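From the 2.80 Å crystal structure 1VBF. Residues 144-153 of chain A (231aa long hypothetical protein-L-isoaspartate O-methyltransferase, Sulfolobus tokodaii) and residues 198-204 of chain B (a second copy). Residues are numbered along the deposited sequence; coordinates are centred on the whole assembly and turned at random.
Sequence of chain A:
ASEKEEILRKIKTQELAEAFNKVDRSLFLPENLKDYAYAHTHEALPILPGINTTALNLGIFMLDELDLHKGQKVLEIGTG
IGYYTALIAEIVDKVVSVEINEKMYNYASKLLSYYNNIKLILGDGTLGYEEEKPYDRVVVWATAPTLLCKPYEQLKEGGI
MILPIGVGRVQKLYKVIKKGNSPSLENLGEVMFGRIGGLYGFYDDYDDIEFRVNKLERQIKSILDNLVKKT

Chain A 144-153: APTLLCKPYE
Chain B 198-204: GLYGFYD

The chain A stretch is irregular from Ala A144 to Leu A148 and then enters a helix at Cys A149. Thr A146 is nearly extended (phi/psi -147/-168), Leu A147 (-65/129) and Leu A148 (-73/106) remain open, and Cys A149 through Glu A153 take helical angles, from -54/-57 to -64/-41. Leu A148 is the N-cap residue; its O accepts from Tyr A152 N at 3.1 Å, and Cys A149 O accepts from Glu A153 N at 2.8 Å.

The chain B stretch contains no regular helix or strand. It opens with a type I beta turn from Gly B198 to Gly B201, with Leu B199 at -41/-51 and Tyr B200 at -102/32, closed by Gly B201 N to Gly B198 O at 2.7 Å. Both glycines have steric grounds: at 126/175 a CB on Gly B198 would jam against the preceding carbonyl O, and one on Gly B201 (-93/-148) would lie 2.9 Å from Gly B198 O. Phe B202 (-95/142), Tyr B203 (-105/-7) and Asp B204 (-144/163) follow. The CA atoms of Thr A146 and Tyr B200, 5.7 Å apart, mark the register; end to end the stretches run in roughly opposite directions.

The contact buries 420 Å², summed over both sides, without a direct hydrogen bond; packing and one bridging water join the stretches. Thr A146, Leu A147, Cys A149, Tyr A152, Leu B199 and Tyr B200 are buried, so the leucine side chains and these two tyrosine rings pack away from solvent. Tyr B200 contributes most, with 110 Å² covered. Its CA-to-CB bond points sideways, but chi1 -61° (m) and chi2 -77° bring the ring to chain A. Cys A149 (chi1 t), covalently bonded to a group elsewhere in the structure, places SG over one ring face, 4.1 Å from the Tyr B200 ring centroid and 29° off the normal, a sulfur-aromatic contact. Cys A149 CB lies 3.3 Å from Tyr B200 CE1, while Leu A147 O approaches the ring edge, 3.3 Å from Tyr B200 CD1. Tyr B200 OH reaches Tyr A152 CD2 at 3.6 Å; Tyr A152 has chi1 t and chi2 74°.

The CA-to-CB bond of Leu A147 points toward chain B. Its chi1 of -142° lies between wells and chi2 is t; Leu B199 is similar, at -140° and t. Leu A147 CD1 meets Leu B199 CD2 at 3.5 Å.

The CA-to-CB bond of Tyr B203 points toward chain A, with chi1 -80° (m) and chi2 89°. Its OH donates to Leu B199 O at 2.8 Å, tying the ring back to the turn, while Thr A146 CG2 (chi1 -4°, off-rotamer) sits at the ring edge, 3.4 Å from Tyr B203 CE1.

The water donates to Pro A145 O at 2.4 Å and Asp B204 OD1 at 2.8 Å, and accepts from Tyr B203 N at 2.7 Å, joining the backbones of Pro A145 and Tyr B203 and the Asp B204 side chain.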

ATOM      1  N   ALA A 144     -20.782  -6.897 -11.345  1.00 25.07           N
ATOM      2  CA  ALA A 144     -21.123  -5.612 -11.956  1.00 25.23           C
ATOM      3  C   ALA A 144     -20.951  -4.465 -10.972  1.00 27.02           C
ATOM      4  O   ALA A 144     -21.042  -4.674  -9.756  1.00 28.97           O
ATOM      5  CB  ALA A 144     -22.574  -5.658 -12.421  1.00 23.55           C
ATOM      6  N   PRO A 145     -20.729  -3.229 -11.480  1.00 27.41           N
ATOM      7  CA  PRO A 145     -20.544  -1.990 -10.700  1.00 26.64           C
ATOM      8  C   PRO A 145     -21.783  -1.644  -9.866  1.00 27.48           C
ATOM      9  O   PRO A 145     -21.658  -1.146  -8.753  1.00 27.24           O
ATOM     10  CB  PRO A 145     -20.297  -0.929 -11.776  1.00 26.70           C
ATOM     11  CG  PRO A 145     -19.763  -1.704 -12.942  1.00 27.38           C
ATOM     12  CD  PRO A 145     -20.599  -2.955 -12.925  1.00 27.17           C
ATOM     13  N   THR A 146     -22.972  -1.877 -10.428  1.00 28.20           N
ATOM     14  CA  THR A 146     -24.254  -1.614  -9.748  1.00 30.47           C
ATOM     15  C   THR A 146     -25.252  -2.659 -10.216  1.00 33.86           C
ATOM     16  O   THR A 146     -24.903  -3.630 -10.885  1.00 37.24           O
ATOM     17  CB  THR A 146     -24.953  -0.321 -10.203  1.00 28.07           C
ATOM     18  OG1 THR A 146     -24.139   0.376 -11.133  1.00 29.87           O
ATOM     19  CG2 THR A 146     -25.301   0.528  -9.058  1.00 25.23           C
ATOM     20  N   LEU A 147     -26.512  -2.411  -9.882  1.00 34.89           N
ATOM     21  CA  LEU A 147     -27.609  -3.247 -10.315  1.00 35.88           C
ATOM     22  C   LEU A 147     -27.591  -3.045 -11.827  1.00 36.45           C
ATOM     23  O   LEU A 147     -27.564  -1.908 -12.277  1.00 37.85           O
ATOM     24  CB  LEU A 147     -28.916  -2.680  -9.783  1.00 36.01           C
ATOM     25  CG  LEU A 147     -30.025  -3.596  -9.293  1.00 37.03           C
ATOM     26  CD1 LEU A 147     -31.316  -2.802  -9.445  1.00 36.43           C
ATOM     27  CD2 LEU A 147     -30.077  -4.924 -10.067  1.00 35.40           C
ATOM     28  N   LEU A 148     -27.587  -4.120 -12.607  1.00 37.23           N
ATOM     29  CA  LEU A 148     -27.592  -4.002 -14.062  1.00 38.46           C
ATOM     30  C   LEU A 148     -28.969  -3.551 -14.542  1.00 40.74           C
ATOM     31  O   LEU A 148     -29.923  -4.322 -14.557  1.00 41.79           O
ATOM     32  CB  LEU A 148     -27.245  -5.336 -14.708  1.00 38.74           C
ATOM     33  CG  LEU A 148     -25.785  -5.779 -14.723  1.00 39.01           C
ATOM     34  CD1 LEU A 148     -25.691  -7.155 -15.347  1.00 37.90           C
ATOM     35  CD2 LEU A 148     -24.957  -4.790 -15.516  1.00 38.27           C
ATOM     36  N   CYS A 149     -29.044  -2.294 -14.948  1.00 42.56           N
ATOM     37  CA  CYS A 149     -30.261  -1.640 -15.416  1.00 45.21           C
ATOM     38  C   CYS A 149     -31.023  -2.319 -16.556  1.00 44.28           C
ATOM     39  O   CYS A 149     -32.197  -2.625 -16.414  1.00 44.53           O
ATOM     40  CB  CYS A 149     -29.877  -0.219 -15.807  1.00 49.95           C
ATOM     41  SG  CYS A 149     -31.140   1.024 -16.247  1.00 57.59           S
ATOM     42  N   LYS A 150     -30.370  -2.551 -17.686  1.00 43.06           N
ATOM     43  CA  LYS A 150     -31.052  -3.173 -18.801  1.00 43.71           C
ATOM     44  C   LYS A 150     -31.696  -4.509 -18.467  1.00 44.80           C
ATOM     45  O   LYS A 150     -32.886  -4.710 -18.708  1.00 45.67           O
ATOM     46  CB  LYS A 150     -30.104  -3.325 -19.976  1.00 44.00           C
ATOM     47  CG  LYS A 150     -29.715  -1.999 -20.564  1.00 47.24           C
ATOM     48  CD  LYS A 150     -30.947  -1.199 -20.908  1.00 51.25           C
ATOM     49  CE  LYS A 150     -30.623  -0.041 -21.825  1.00 56.84           C
ATOM     50  NZ  LYS A 150     -31.837   0.779 -22.139  1.00 59.57           N
ATOM     51  N   PRO A 151     -30.915  -5.459 -17.930  1.00 45.38           N
ATOM     52  CA  PRO A 151     -31.532  -6.748 -17.597  1.00 43.59           C
ATOM     53  C   PRO A 151     -32.661  -6.570 -16.576  1.00 41.60           C
ATOM     54  O   PRO A 151     -33.697  -7.196 -16.692  1.00 41.81           O
ATOM     55  CB  PRO A 151     -30.359  -7.557 -17.056  1.00 44.42           C
ATOM     56  CG  PRO A 151     -29.194  -7.015 -17.861  1.00 44.70           C
ATOM     57  CD  PRO A 151     -29.445  -5.530 -17.804  1.00 45.18           C
ATOM     58  N   TYR A 152     -32.464  -5.708 -15.584  1.00 40.91           N
ATOM     59  CA  TYR A 152     -33.495  -5.448 -14.575  1.00 40.41           C
ATOM     60  C   TYR A 152     -34.768  -4.864 -15.204  1.00 42.03           C
ATOM     61  O   TYR A 152     -35.881  -5.204 -14.809  1.00 41.54           O
ATOM     62  CB  TYR A 152     -32.977  -4.470 -13.524  1.00 37.91           C
ATOM     63  CG  TYR A 152     -33.982  -4.159 -12.447  1.00 36.96           C
ATOM     64  CD1 TYR A 152     -34.286  -5.095 -11.461  1.00 36.78           C
ATOM     65  CD2 TYR A 152     -34.648  -2.933 -12.417  1.00 37.17           C
ATOM     66  CE1 TYR A 152     -35.221  -4.830 -10.472  1.00 36.21           C
ATOM     67  CE2 TYR A 152     -35.586  -2.653 -11.432  1.00 36.44           C
ATOM     68  CZ  TYR A 152     -35.868  -3.611 -10.460  1.00 37.79           C
ATOM     69  OH  TYR A 152     -36.798  -3.363  -9.470  1.00 39.33           O
ATOM     70  N   GLU A 153     -34.602  -3.961 -16.165  1.00 43.97           N
ATOM     71  CA  GLU A 153     -35.750  -3.371 -16.834  1.00 46.30           C
ATOM     72  C   GLU A 153     -36.504  -4.465 -17.579  1.00 47.28           C
ATOM     73  O   GLU A 153     -37.725  -4.497 -17.583  1.00 49.67           O
ATOM     74  CB  GLU A 153     -35.314  -2.323 -17.850  1.00 47.27           C
ATOM     75  CG  GLU A 153     -34.602  -1.123 -17.273  1.00 51.64           C
ATOM     76  CD  GLU A 153     -34.238  -0.087 -18.339  1.00 53.58           C
ATOM     77  OE1 GLU A 153     -33.880  -0.469 -19.487  1.00 51.72           O
ATOM     78  OE2 GLU A 153     -34.301   1.117 -18.013  1.00 54.53           O
TER
ATOM     79  N   GLY B 198     -28.251   6.317  -4.908  1.00 30.14           N
ATOM     80  CA  GLY B 198     -29.457   5.908  -5.590  1.00 31.27           C
ATOM     81  C   GLY B 198     -29.402   4.507  -6.149  1.00 33.34           C
ATOM     82  O   GLY B 198     -28.372   3.836  -6.090  1.00 32.23           O
ATOM     83  N   LEU B 199     -30.536   4.080  -6.695  1.00 33.92           N
ATOM     84  CA  LEU B 199     -30.699   2.755  -7.258  1.00 34.00           C
ATOM     85  C   LEU B 199     -29.485   2.295  -8.063  1.00 34.61           C
ATOM     86  O   LEU B 199     -28.976   1.197  -7.849  1.00 34.54           O
ATOM     87  CB  LEU B 199     -31.941   2.730  -8.157  1.00 33.38           C
ATOM     88  CG  LEU B 199     -32.873   1.515  -8.144  1.00 32.68           C
ATOM     89  CD1 LEU B 199     -33.569   1.433  -9.483  1.00 31.75           C
ATOM     90  CD2 LEU B 199     -32.107   0.234  -7.908  1.00 33.30           C
ATOM     91  N   TYR B 200     -29.024   3.133  -8.992  1.00 34.57           N
ATOM     92  CA  TYR B 200     -27.879   2.776  -9.826  1.00 32.75           C
ATOM     93  C   TYR B 200     -26.605   3.449  -9.358  1.00 32.13           C
ATOM     94  O   TYR B 200     -25.712   3.747 -10.153  1.00 32.55           O
ATOM     95  CB  TYR B 200     -28.175   3.104 -11.287  1.00 32.02           C
ATOM     96  CG  TYR B 200     -29.362   2.325 -11.810  1.00 33.93           C
ATOM     97  CD1 TYR B 200     -29.243   0.981 -12.151  1.00 35.71           C
ATOM     98  CD2 TYR B 200     -30.630   2.899 -11.875  1.00 35.10           C
ATOM     99  CE1 TYR B 200     -30.362   0.224 -12.535  1.00 36.39           C
ATOM    100  CE2 TYR B 200     -31.750   2.157 -12.254  1.00 36.33           C
ATOM    101  CZ  TYR B 200     -31.610   0.817 -12.577  1.00 36.64           C
ATOM    102  OH  TYR B 200     -32.712   0.059 -12.907  1.00 38.43           O
ATOM    103  N   GLY B 201     -26.542   3.656  -8.046  1.00 31.61           N
ATOM    104  CA  GLY B 201     -25.393   4.256  -7.399  1.00 31.93           C
ATOM    105  C   GLY B 201     -24.420   3.184  -6.923  1.00 33.13           C
ATOM    106  O   GLY B 201     -24.325   2.133  -7.537  1.00 34.16           O
ATOM    107  N   PHE B 202     -23.703   3.411  -5.829  1.00 32.14           N
ATOM    108  CA  PHE B 202     -22.756   2.413  -5.400  1.00 32.74           C
ATOM    109  C   PHE B 202     -23.329   1.470  -4.370  1.00 34.13           C
ATOM    110  O   PHE B 202     -24.097   1.883  -3.507  1.00 32.87           O
ATOM    111  CB  PHE B 202     -21.481   3.078  -4.874  1.00 34.26           C
ATOM    112  CG  PHE B 202     -20.735   3.852  -5.920  1.00 36.10           C
ATOM    113  CD1 PHE B 202     -21.161   5.123  -6.300  1.00 37.21           C
ATOM    114  CD2 PHE B 202     -19.654   3.286  -6.582  1.00 36.81           C
ATOM    115  CE1 PHE B 202     -20.533   5.811  -7.320  1.00 37.76           C
ATOM    116  CE2 PHE B 202     -19.009   3.959  -7.609  1.00 37.86           C
ATOM    117  CZ  PHE B 202     -19.450   5.228  -7.982  1.00 40.00           C
ATOM    118  N   TYR B 203     -22.950   0.196  -4.483  1.00 35.00           N
ATOM    119  CA  TYR B 203     -23.395  -0.840  -3.563  1.00 36.33           C
ATOM    120  C   TYR B 203     -22.327  -1.293  -2.563  1.00 38.50           C
ATOM    121  O   TYR B 203     -22.622  -2.071  -1.659  1.00 38.37           O
ATOM    122  CB  TYR B 203     -23.948  -2.046  -4.336  1.00 35.32           C
ATOM    123  CG  TYR B 203     -25.363  -1.818  -4.815  1.00 35.04           C
ATOM    124  CD1 TYR B 203     -25.624  -1.233  -6.056  1.00 35.89           C
ATOM    125  CD2 TYR B 203     -26.445  -2.078  -3.977  1.00 33.91           C
ATOM    126  CE1 TYR B 203     -26.933  -0.906  -6.441  1.00 34.41           C
ATOM    127  CE2 TYR B 203     -27.750  -1.749  -4.349  1.00 34.25           C
ATOM    128  CZ  TYR B 203     -27.985  -1.162  -5.574  1.00 34.31           C
ATOM    129  OH  TYR B 203     -29.268  -0.797  -5.892  1.00 34.67           O
ATOM    130  N   ASP B 204     -21.096  -0.804  -2.723  1.00 41.27           N
ATOM    131  CA  ASP B 204     -20.003  -1.118  -1.801  1.00 43.39           C
ATOM    132  C   ASP B 204     -19.090   0.102  -1.631  1.00 44.67           C
ATOM    133  O   ASP B 204     -19.159   1.037  -2.420  1.00 44.40           O
ATOM    134  CB  ASP B 204     -19.219  -2.362  -2.269  1.00 44.45           C
ATOM    135  CG  ASP B 204     -18.748  -2.276  -3.708  1.00 46.51           C
ATOM    136  OD1 ASP B 204     -19.384  -1.561  -4.507  1.00 49.11           O
ATOM    137  OD2 ASP B 204     -17.752  -2.951  -4.056  1.00 47.70           O
TER
HETATM  138  O   HOH W   1     -21.240  -0.597  -6.415  1.00 61.47           O